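Local structure of EST1E (Clostridium proteoclasticum, 2WTN) at residues H34-H39 against H107-L112; E75-F80 against G170-V175; S132-I137 against E201-E206. The protein is probably a feruloyl esterase of the alpha/beta-hydrolase family, here holding ferulic acid, the expected acid product of its reaction, in its active site. All coordinates share one frame; numbering follows the deposited sequence.

All three contacts touch the same bound ferulic acid (FER). Contact 1 holds its carboxyl end, contact 2 reaches the methoxy carbon C10 through Tyr172, and contact 3 lies against the aromatic ring and the propenoate chain. Contacts 1 and 3 have centres about 11 Å apart and are joined by the backbone, Ser108 O lying 3.0 Å from Ala134 N. Contact 2 is centred about 14 Å from contact 1, and the side-chain amide of Gln109 connects them. Contacts 2 and 3 are farther apart, about 18 Å between centres, yet Ile137 CG2 comes within 3.6 Å of Tyr172 OH, beside the ligand.

Contact 1 (H34-H39 against H107-L112); sequences HGFTGH and HSQGGL. With FER (3-(4-hydroxy-3-methoxyphenyl)-2-propenoic acid), chain H.
The Phe36 ring has the ferulate methoxy carbon C10 over one face, 3.7 Å above the plane and toward the rim, while the Gln109 side-chain amide approaches obliquely with its plane turned 69° from the ring. The touching atoms of this second pair are Phe36 CD1 and Gln109 OE1, 3.4 Å apart. With CG anti to the backbone N (chi1 176°), Phe36 lays its ring beside the ligand, and Gln109 OE1 reaches CD1 from the ligand's side of the plane; Trp163 meets the same ring edge-to-face. Gln109 is extended, and its amide is held from beyond the two segments by Tyr172 OH at OE1 and His77 NE2 at NE2. The His34 imidazole carries His39 CA over one face, and at its edge ND1 donates to Gly35 O (2.8 Å) nearly in the ring plane. Gly35 O also accepts from Gly38 N, closing a type II beta turn, so two donors fix this carbonyl. Backbone meets backbone closely through glycines: Gly110 CA makes a CA-H...O contact of 3.1 Å with His34 O, and Gly35 CA lies 3.3 Å from His107 O. Two N-H groups converge on one ferulate carboxyl oxygen: Phe36 N donates to O1 at 2.8 Å along an almost straight line (171°), and Gln109 N donates to O1 at 2.8 Å, somewhat bent. Ser108, whose OG is hydrogen-bonded to His228 NE2, stands just before helix 109-120. The arrangement fits a nucleophile elbow of the alpha/beta-hydrolase fold, with Phe36 N and Gln109 N forming the probable oxyanion hole.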
loop_
_atom_site.group_PDB
_atom_site.type_symbol
_atom_site.label_atom_id
_atom_site.label_comp_id
_atom_site.label_asym_id
_atom_site.label_seq_id
_atom_site.Cartn_x
_atom_site.Cartn_y
_atom_site.Cartn_z
ATOM N N HIS B 34 15.921 6.833 4.942
ATOM C CA HIS B 34 16.164 8.202 4.422
ATOM C C HIS B 34 14.798 8.776 3.865
ATOM O O HIS B 34 13.734 8.099 3.877
ATOM C CB HIS B 34 17.219 8.128 3.262
ATOM C CG HIS B 34 16.713 7.310 2.104
ATOM N ND1 HIS B 34 15.847 7.826 1.171
ATOM C CD2 HIS B 34 16.876 6.007 1.773
ATOM C CE1 HIS B 34 15.481 6.870 0.327
ATOM N NE2 HIS B 34 16.096 5.758 0.661
ATOM N N GLY B 35 14.844 10.036 3.433
ATOM C CA GLY B 35 13.704 10.747 2.891
ATOM C C GLY B 35 13.672 10.886 1.396
ATOM O O GLY B 35 14.426 10.228 0.683
ATOM N N PHE B 36 12.718 11.697 0.939
ATOM C CA PHE B 36 12.331 11.878 -0.479
ATOM C C PHE B 36 13.521 12.553 -1.183
ATOM O O PHE B 36 13.972 13.613 -0.762
ATOM C CB PHE B 36 11.039 12.747 -0.470
ATOM C CG PHE B 36 10.489 13.161 -1.789
ATOM C CD1 PHE B 36 9.495 12.380 -2.422
ATOM C CD2 PHE B 36 10.877 14.401 -2.371
ATOM C CE1 PHE B 36 8.871 12.849 -3.631
ATOM C CE2 PHE B 36 10.348 14.868 -3.583
ATOM C CZ PHE B 36 9.337 14.094 -4.228
ATOM N N THR B 37 14.002 11.914 -2.236
ATOM C CA THR B 37 15.291 12.163 -2.956
ATOM C C THR B 37 16.574 11.929 -2.157
ATOM O O THR B 37 17.677 12.142 -2.688
ATOM C CB THR B 37 15.396 13.565 -3.610
ATOM O OG1 THR B 37 15.647 14.520 -2.609
ATOM C CG2 THR B 37 14.124 13.956 -4.348
ATOM N N GLY B 38 16.452 11.398 -0.934
ATOM C CA GLY B 38 17.612 11.149 -0.074
ATOM C C GLY B 38 18.188 9.748 -0.272
ATOM O O GLY B 38 17.820 9.039 -1.210
ATOM N N HIS B 39 19.102 9.368 0.604
ATOM C CA HIS B 39 19.810 8.079 0.498
ATOM C C HIS B 39 20.555 7.838 1.786
ATOM O O HIS B 39 20.616 8.721 2.596
ATOM C CB HIS B 39 20.749 8.029 -0.740
ATOM C CG HIS B 39 21.745 9.138 -0.750
ATOM N ND1 HIS B 39 22.897 9.089 -0.005
ATOM C CD2 HIS B 39 21.729 10.352 -1.349
ATOM C CE1 HIS B 39 23.549 10.234 -0.133
ATOM N NE2 HIS B 39 22.851 11.024 -0.922
ATOM N N HIS B 107 14.173 9.729 8.576
ATOM C CA HIS B 107 14.157 11.173 8.378
ATOM C C HIS B 107 13.153 11.599 7.302
ATOM O O HIS B 107 13.143 11.052 6.179
ATOM C CB HIS B 107 15.561 11.720 8.060
ATOM C CG HIS B 107 15.608 13.215 7.948
ATOM N ND1 HIS B 107 15.588 13.854 6.737
ATOM C CD2 HIS B 107 15.603 14.188 8.889
ATOM C CE1 HIS B 107 15.561 15.164 6.931
ATOM N NE2 HIS B 107 15.588 15.399 8.232
ATOM N N SER B 108 12.259 12.503 7.676
ATOM C CA SER B 108 11.352 13.202 6.714
ATOM C C SER B 108 10.353 12.254 6.123
ATOM O O SER B 108 9.636 11.616 6.866
ATOM C CB SER B 108 12.181 13.920 5.708
ATOM O OG SER B 108 11.415 14.949 5.073
ATOM N N GLN B 109 10.338 12.024 4.815
ATOM C CA GLN B 109 9.466 10.997 4.290
ATOM C C GLN B 109 9.751 9.625 4.890
ATOM O O GLN B 109 8.820 8.823 5.064
ATOM C CB GLN B 109 9.479 10.952 2.778
ATOM C CG GLN B 109 8.544 9.881 2.164
ATOM C CD GLN B 109 8.422 9.958 0.634
ATOM O OE1 GLN B 109 7.744 10.868 0.120
ATOM N NE2 GLN B 109 9.001 8.941 -0.092
ATOM N N GLY B 110 10.997 9.359 5.242
ATOM C CA GLY B 110 11.401 8.118 5.955
ATOM C C GLY B 110 10.955 8.107 7.405
ATOM O O GLY B 110 10.655 7.025 7.961
ATOM N N GLY B 111 10.833 9.295 7.991
ATOM C CA GLY B 111 10.172 9.508 9.320
ATOM C C GLY B 111 8.697 9.119 9.306
ATOM O O GLY B 111 8.247 8.367 10.184
ATOM N N LEU B 112 7.962 9.621 8.292
ATOM C CA LEU B 112 6.616 9.145 8.036
ATOM C C LEU B 112 6.534 7.671 7.808
ATOM O O LEU B 112 5.684 6.967 8.425
ATOM C CB LEU B 112 5.922 9.923 6.873
ATOM C CG LEU B 112 4.584 9.318 6.363
ATOM C CD1 LEU B 112 3.532 9.382 7.403
ATOM C CD2 LEU B 112 4.119 10.003 5.115
HETATM C C4 FER H . 6.532 17.791 0.145
HETATM C C5 FER H . 7.270 18.114 1.283
HETATM C C6 FER H . 8.221 17.224 1.784
HETATM C C3 FER H . 6.753 16.556 -0.488
HETATM C C2 FER H . 7.709 15.649 0.033
HETATM C C1 FER H . 8.446 15.987 1.165
HETATM C C10 FER H . 6.250 14.842 -1.939
HETATM C C7 FER H . 9.352 15.076 1.670
HETATM C C8 FER H . 10.628 15.498 1.974
HETATM C C9 FER H . 11.645 14.625 2.476
HETATM O O1 FER H . 11.396 13.407 2.686
HETATM O O2 FER H . 12.782 15.149 2.658
HETATM O O4 FER H . 5.607 18.675 -0.334
HETATM O O3 FER H . 6.049 16.239 -1.625
#

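Contact 2 (E75-F80 against G170-V175); sequences EDHTLF and GNYVRV. With FER (3-(4-hydroxy-3-methoxyphenyl)-2-propenoic acid), chain H.
His77 and Tyr172 form the aromatic part of this contact, an offset edge-to-face pair with ring centroids 5.2 Å apart and planes at 69°. The tyrosine presents its CD1-CE1 edge to one face of the imidazole, toward the rim, and Tyr172 CE1 is 3.5 Å from His77 NE2. His77 O lies in the tyrosine plane at the ring edge, near CD1. Both polar ends are tied down outside the pair: His77 ND1 to Phe74 O, Tyr172 OH to Gln109.

The apolar part turns on Val175. Its CG1, set anti to the backbone N (chi1 169°), sits over the centre of the Phe80 ring in a CH-pi contact, 3.5 Å from the centroid and 14° off the normal. CG2 touches Thr78 CB at 3.9 Å and also reaches the Phe80 ring at CD2. The Thr78 methyl CG2 packs on the Tyr172 backbone, while its OG1 caps Lys81 N at the start of helix 79-93.

No direct hydrogen bond crosses, but water does. One molecule accepts from Leu79 N (2.9 Å) and donates to Tyr172 O (2.7 Å), lying over the tyrosine ring face. Another joins Asp76 O to Asn171 ND2, the latter bond weak.

A second subunit extends the contact: its Phe80 stacks on this Phe80, and its Asp91 binds Asn171. The junction sets the start of helix 79-93 against helix 171-176, part of the insertion between core strands 125-131 and 192-197, a lid-like element found in many alpha/beta hydrolases, which here brings Tyr172 to the ferulate methoxy group.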
loop_
_atom_site.group_PDB
_atom_site.type_symbol
_atom_site.label_atom_id
_atom_site.label_comp_id
_atom_site.label_asym_id
_atom_site.label_seq_id
_atom_site.Cartn_x
_atom_site.Cartn_y
_atom_site.Cartn_z
ATOM N N GLU B 75 10.478 8.370 -10.184
ATOM C CA GLU B 75 9.138 8.807 -10.568
ATOM C C GLU B 75 8.044 7.765 -10.362
ATOM O O GLU B 75 6.870 8.094 -10.297
ATOM C CB GLU B 75 9.157 9.213 -12.059
ATOM C CG GLU B 75 9.214 8.012 -13.019
ATOM C CD GLU B 75 9.751 8.401 -14.417
ATOM O OE1 GLU B 75 10.902 8.984 -14.420
ATOM O OE2 GLU B 75 9.015 8.107 -15.457
ATOM N N ASP B 76 8.457 6.521 -10.251
ATOM C CA ASP B 76 7.581 5.369 -9.989
ATOM C C ASP B 76 7.425 4.977 -8.495
ATOM O O ASP B 76 6.687 4.061 -8.210
ATOM C CB ASP B 76 8.128 4.161 -10.738
ATOM C CG ASP B 76 8.009 4.316 -12.262
ATOM O OD1 ASP B 76 6.937 4.762 -12.737
ATOM O OD2 ASP B 76 8.950 3.921 -12.968
ATOM N N HIS B 77 8.140 5.611 -7.584
ATOM C CA HIS B 77 8.030 5.281 -6.168
ATOM C C HIS B 77 6.713 5.844 -5.602
ATOM O O HIS B 77 6.176 6.858 -6.118
ATOM C CB HIS B 77 9.272 5.766 -5.411
ATOM C CG HIS B 77 9.143 7.102 -4.711
ATOM N ND1 HIS B 77 9.485 8.298 -5.308
ATOM C CD2 HIS B 77 8.804 7.400 -3.425
ATOM C CE1 HIS B 77 9.324 9.277 -4.429
ATOM N NE2 HIS B 77 8.952 8.747 -3.278
ATOM N N THR B 78 6.152 5.097 -4.650
ATOM C CA THR B 78 5.002 5.483 -3.849
ATOM C C THR B 78 5.259 5.014 -2.406
ATOM O O THR B 78 6.144 4.177 -2.088
ATOM C CB THR B 78 3.698 4.851 -4.312
ATOM O OG1 THR B 78 3.696 3.445 -3.978
ATOM C CG2 THR B 78 3.554 5.023 -5.831
ATOM N N LEU B 79 4.395 5.494 -1.541
ATOM C CA LEU B 79 4.478 5.105 -0.153
ATOM C C LEU B 79 4.177 3.625 0.066
ATOM O O LEU B 79 4.707 3.049 0.990
ATOM C CB LEU B 79 3.586 6.006 0.674
ATOM C CG LEU B 79 4.175 7.376 0.839
ATOM C CD1 LEU B 79 3.202 8.353 1.436
ATOM C CD2 LEU B 79 5.382 7.324 1.709
ATOM N N PHE B 80 3.319 3.037 -0.769
ATOM C CA PHE B 80 3.055 1.644 -0.660
ATOM C C PHE B 80 4.312 0.765 -1.016
ATOM O O PHE B 80 4.546 -0.285 -0.405
ATOM C CB PHE B 80 1.991 1.242 -1.635
ATOM C CG PHE B 80 0.515 1.560 -1.258
ATOM C CD1 PHE B 80 0.093 2.058 -0.033
ATOM C CD2 PHE B 80 -0.450 1.369 -2.288
ATOM C CE1 PHE B 80 -1.288 2.290 0.198
ATOM C CE2 PHE B 80 -1.821 1.588 -2.051
ATOM C CZ PHE B 80 -2.215 2.027 -0.779
ATOM N N GLY B 170 1.800 10.700 -10.852
ATOM C CA GLY B 170 0.587 11.026 -10.139
ATOM C C GLY B 170 0.132 9.878 -9.276
ATOM O O GLY B 170 -0.557 10.107 -8.303
ATOM N N ASN B 171 0.596 8.656 -9.573
ATOM C CA ASN B 171 0.307 7.525 -8.676
ATOM C C ASN B 171 0.799 7.751 -7.223
ATOM O O ASN B 171 0.170 7.255 -6.304
ATOM C CB ASN B 171 0.901 6.258 -9.221
ATOM C CG ASN B 171 0.214 5.798 -10.510
ATOM O OD1 ASN B 171 -1.018 6.032 -10.721
ATOM N ND2 ASN B 171 0.971 5.038 -11.333
ATOM N N TYR B 172 1.953 8.431 -7.065
ATOM C CA TYR B 172 2.474 8.830 -5.787
ATOM C C TYR B 172 1.347 9.481 -4.937
ATOM O O TYR B 172 1.147 9.138 -3.746
ATOM C CB TYR B 172 3.665 9.797 -5.899
ATOM C CG TYR B 172 4.218 10.281 -4.556
ATOM C CD1 TYR B 172 5.308 9.679 -3.978
ATOM C CD2 TYR B 172 3.580 11.339 -3.827
ATOM C CE1 TYR B 172 5.823 10.133 -2.712
ATOM C CE2 TYR B 172 4.032 11.738 -2.590
ATOM C CZ TYR B 172 5.161 11.131 -2.036
ATOM O OH TYR B 172 5.626 11.586 -0.807
ATOM N N VAL B 173 0.699 10.472 -5.525
ATOM C CA VAL B 173 -0.422 11.190 -4.918
ATOM C C VAL B 173 -1.642 10.301 -4.722
ATOM O O VAL B 173 -2.248 10.334 -3.667
ATOM C CB VAL B 173 -0.865 12.406 -5.763
ATOM C CG1 VAL B 173 -1.892 13.201 -4.992
ATOM C CG2 VAL B 173 0.327 13.271 -6.123
ATOM N N ARG B 174 -2.029 9.526 -5.724
ATOM C CA ARG B 174 -3.206 8.716 -5.593
ATOM C C ARG B 174 -2.991 7.764 -4.361
ATOM O O ARG B 174 -3.928 7.547 -3.568
ATOM C CB ARG B 174 -3.465 7.907 -6.858
ATOM C CG ARG B 174 -3.716 8.721 -8.095
ATOM C CD ARG B 174 -3.916 7.846 -9.310
ATOM N NE ARG B 174 -4.098 8.690 -10.509
ATOM C CZ ARG B 174 -5.228 9.334 -10.812
ATOM N NH1 ARG B 174 -6.327 9.221 -10.049
ATOM N NH2 ARG B 174 -5.278 10.111 -11.891
ATOM N N VAL B 175 -1.759 7.242 -4.198
ATOM C CA VAL B 175 -1.469 6.346 -3.072
ATOM C C VAL B 175 -1.476 7.133 -1.736
ATOM O O VAL B 175 -2.135 6.703 -0.771
ATOM C CB VAL B 175 -0.121 5.648 -3.240
ATOM C CG1 VAL B 175 0.295 4.934 -1.980
ATOM C CG2 VAL B 175 -0.172 4.625 -4.456
HETATM C C4 FER H . 6.532 17.791 0.145
HETATM C C5 FER H . 7.270 18.114 1.283
HETATM C C6 FER H . 8.221 17.224 1.784
HETATM C C3 FER H . 6.753 16.556 -0.488
HETATM C C2 FER H . 7.709 15.649 0.033
HETATM C C1 FER H . 8.446 15.987 1.165
HETATM C C10 FER H . 6.250 14.842 -1.939
HETATM C C7 FER H . 9.352 15.076 1.670
HETATM C C8 FER H . 10.628 15.498 1.974
HETATM C C9 FER H . 11.645 14.625 2.476
HETATM O O1 FER H . 11.396 13.407 2.686
HETATM O O2 FER H . 12.782 15.149 2.658
HETATM O O4 FER H . 5.607 18.675 -0.334
HETATM O O3 FER H . 6.049 16.239 -1.625
HETATM O O HOH W 1 3.718 4.616 -9.495
HETATM O O HOH W 2 3.032 7.982 -2.172
#

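Contact 3 (S132-I137 against E201-E206); sequences SPAAMI and EAVPYE. With FER (3-(4-hydroxy-3-methoxyphenyl)-2-propenoic acid), chain H.
Met136 lies obliquely against Val203, and its side chain links the loop 132-137 both to the segment 201-206 and to the bound ferulate. CB points toward the opposite segment. CG then sits between the backbone N and the carbonyl carbon (chi1 76°), and a further bend at chi2 (-61°) brings the sulfur round to the valine. SD touches Val203 CG1 at 3.8 Å and stands 4.4 Å from Pro204 CD, at the exposed side of the contact. The terminal methyl CE lies 3.7 Å from C5 of the ferulate ring and also touches Ala202 O and Val203 CG2.

Val203 receives the loop with both branches. Its CG1 comes within 3.2 Å of Pro133 O, a close approach of a methyl to a carbonyl that also takes a weak bond from Ala135 N in the inverse gamma turn centred on Ala134. CG2 meets Ala134 CB at 4.0 Å. A type I beta turn from Ala134 to Ile137 overlaps the gamma turn, and Ile137 CD1 also packs on the ferulate, beside C2 and C7.

Polar groups near this surface find partners outside the two segments: Ala202 N and Val203 N both donate to Asp200 OD1, and Ser132 OG bonds to Tyr230 OH. Asp200 probably belongs to the Ser-His-Asp triad, so the same short loop would help to orient the probable triad acid while it supplies apolar surface. With no hydrogen bond crossing it, the contact rests on van der Waals packing, and the methionine methyl meets the ligand ring by apolar contact.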
loop_
_atom_site.group_PDB
_atom_site.type_symbol
_atom_site.label_atom_id
_atom_site.label_comp_id
_atom_site.label_asym_id
_atom_site.label_seq_id
_atom_site.Cartn_x
_atom_site.Cartn_y
_atom_site.Cartn_z
ATOM N N SER B 132 12.289 14.795 11.997
ATOM C CA SER B 132 11.538 15.748 11.182
ATOM C C SER B 132 10.568 15.037 10.244
ATOM O O SER B 132 10.656 15.169 9.029
ATOM C CB SER B 132 12.502 16.680 10.487
ATOM O OG SER B 132 13.374 17.253 11.488
ATOM N N PRO B 133 9.613 14.279 10.807
ATOM C CA PRO B 133 8.799 13.449 9.895
ATOM C C PRO B 133 7.857 14.236 8.988
ATOM O O PRO B 133 7.210 15.183 9.449
ATOM C CB PRO B 133 8.033 12.563 10.825
ATOM C CG PRO B 133 7.996 13.338 12.170
ATOM C CD PRO B 133 9.229 14.117 12.224
ATOM N N ALA B 134 7.795 13.848 7.722
ATOM C CA ALA B 134 6.944 14.507 6.710
ATOM C C ALA B 134 5.547 13.963 6.763
ATOM O O ALA B 134 4.989 13.465 5.755
ATOM C CB ALA B 134 7.535 14.297 5.287
ATOM N N ALA B 135 4.980 14.007 7.965
ATOM C CA ALA B 135 3.773 13.273 8.241
ATOM C C ALA B 135 2.512 13.959 7.761
ATOM O O ALA B 135 1.489 13.287 7.710
ATOM C CB ALA B 135 3.665 12.961 9.694
ATOM N N MET B 136 2.650 15.184 7.236
ATOM C CA MET B 136 1.580 15.912 6.541
ATOM C C MET B 136 1.423 15.531 5.059
ATOM O O MET B 136 0.494 15.940 4.426
ATOM C CB MET B 136 1.848 17.416 6.618
ATOM C CG MET B 136 2.949 17.966 5.682
ATOM S SD MET B 136 4.627 17.310 5.934
ATOM C CE MET B 136 5.319 17.998 4.422
ATOM N N ILE B 137 2.316 14.710 4.527
ATOM C CA ILE B 137 2.249 14.387 3.117
ATOM C C ILE B 137 0.843 13.861 2.706
ATOM O O ILE B 137 0.322 14.279 1.653
ATOM C CB ILE B 137 3.395 13.395 2.698
ATOM C CG1 ILE B 137 4.751 14.119 2.568
ATOM C CG2 ILE B 137 3.018 12.583 1.394
ATOM C CD1 ILE B 137 5.985 13.140 2.456
ATOM N N GLU B 201 12.198 24.419 6.893
ATOM C CA GLU B 201 11.856 24.840 5.544
ATOM C C GLU B 201 10.864 23.951 4.748
ATOM O O GLU B 201 10.073 24.465 3.936
ATOM C CB GLU B 201 13.213 24.864 4.817
ATOM C CG GLU B 201 14.343 23.957 5.589
ATOM C CD GLU B 201 15.378 23.409 4.669
ATOM O OE1 GLU B 201 16.567 23.395 5.051
ATOM O OE2 GLU B 201 15.012 22.991 3.536
ATOM N N ALA B 202 10.928 22.627 4.983
ATOM C CA ALA B 202 10.259 21.648 4.143
ATOM C C ALA B 202 9.042 21.040 4.817
ATOM O O ALA B 202 8.057 20.707 4.155
ATOM C CB ALA B 202 11.231 20.570 3.765
ATOM N N VAL B 203 9.082 20.930 6.131
ATOM C CA VAL B 203 8.087 20.196 6.856
ATOM C C VAL B 203 7.796 20.982 8.114
ATOM O O VAL B 203 8.647 21.096 8.975
ATOM C CB VAL B 203 8.621 18.771 7.229
ATOM C CG1 VAL B 203 7.641 18.053 8.061
ATOM C CG2 VAL B 203 8.976 17.954 5.961
ATOM N N PRO B 204 6.583 21.508 8.245
ATOM C CA PRO B 204 6.335 22.338 9.445
ATOM C C PRO B 204 6.475 21.655 10.808
ATOM O O PRO B 204 5.804 20.664 11.120
ATOM C CB PRO B 204 4.889 22.834 9.248
ATOM C CG PRO B 204 4.700 22.731 7.722
ATOM C CD PRO B 204 5.405 21.437 7.371
ATOM N N TYR B 205 7.325 22.266 11.628
ATOM C CA TYR B 205 7.553 21.887 13.013
ATOM C C TYR B 205 6.268 21.528 13.793
ATOM O O TYR B 205 6.230 20.515 14.516
ATOM C CB TYR B 205 8.393 23.008 13.697
ATOM C CG TYR B 205 8.392 22.957 15.211
ATOM C CD1 TYR B 205 9.283 22.116 15.892
ATOM C CD2 TYR B 205 7.504 23.742 15.971
ATOM C CE1 TYR B 205 9.289 22.031 17.256
ATOM C CE2 TYR B 205 7.511 23.673 17.378
ATOM C CZ TYR B 205 8.416 22.799 18.005
ATOM O OH TYR B 205 8.479 22.640 19.373
ATOM N N GLU B 206 5.222 22.350 13.655
ATOM C CA GLU B 206 4.019 22.302 14.535
ATOM C C GLU B 206 3.257 20.992 14.422
ATOM O O GLU B 206 2.580 20.530 15.361
ATOM C CB GLU B 206 3.087 23.506 14.208
ATOM C CG GLU B 206 2.379 24.159 15.452
ATOM C CD GLU B 206 3.374 24.722 16.547
ATOM O OE1 GLU B 206 4.334 25.497 16.205
ATOM O OE2 GLU B 206 3.165 24.394 17.740
HETATM C C4 FER H . 6.532 17.791 0.145
HETATM C C5 FER H . 7.270 18.114 1.283
HETATM C C6 FER H . 8.221 17.224 1.784
HETATM C C3 FER H . 6.753 16.556 -0.488
HETATM C C2 FER H . 7.709 15.649 0.033
HETATM C C1 FER H . 8.446 15.987 1.165
HETATM C C10 FER H . 6.250 14.842 -1.939
HETATM C C7 FER H . 9.352 15.076 1.670
HETATM C C8 FER H . 10.628 15.498 1.974
HETATM C C9 FER H . 11.645 14.625 2.476
HETATM O O1 FER H . 11.396 13.407 2.686
HETATM O O2 FER H . 12.782 15.149 2.658
HETATM O O4 FER H . 5.607 18.675 -0.334
HETATM O O3 FER H . 6.049 16.239 -1.625
#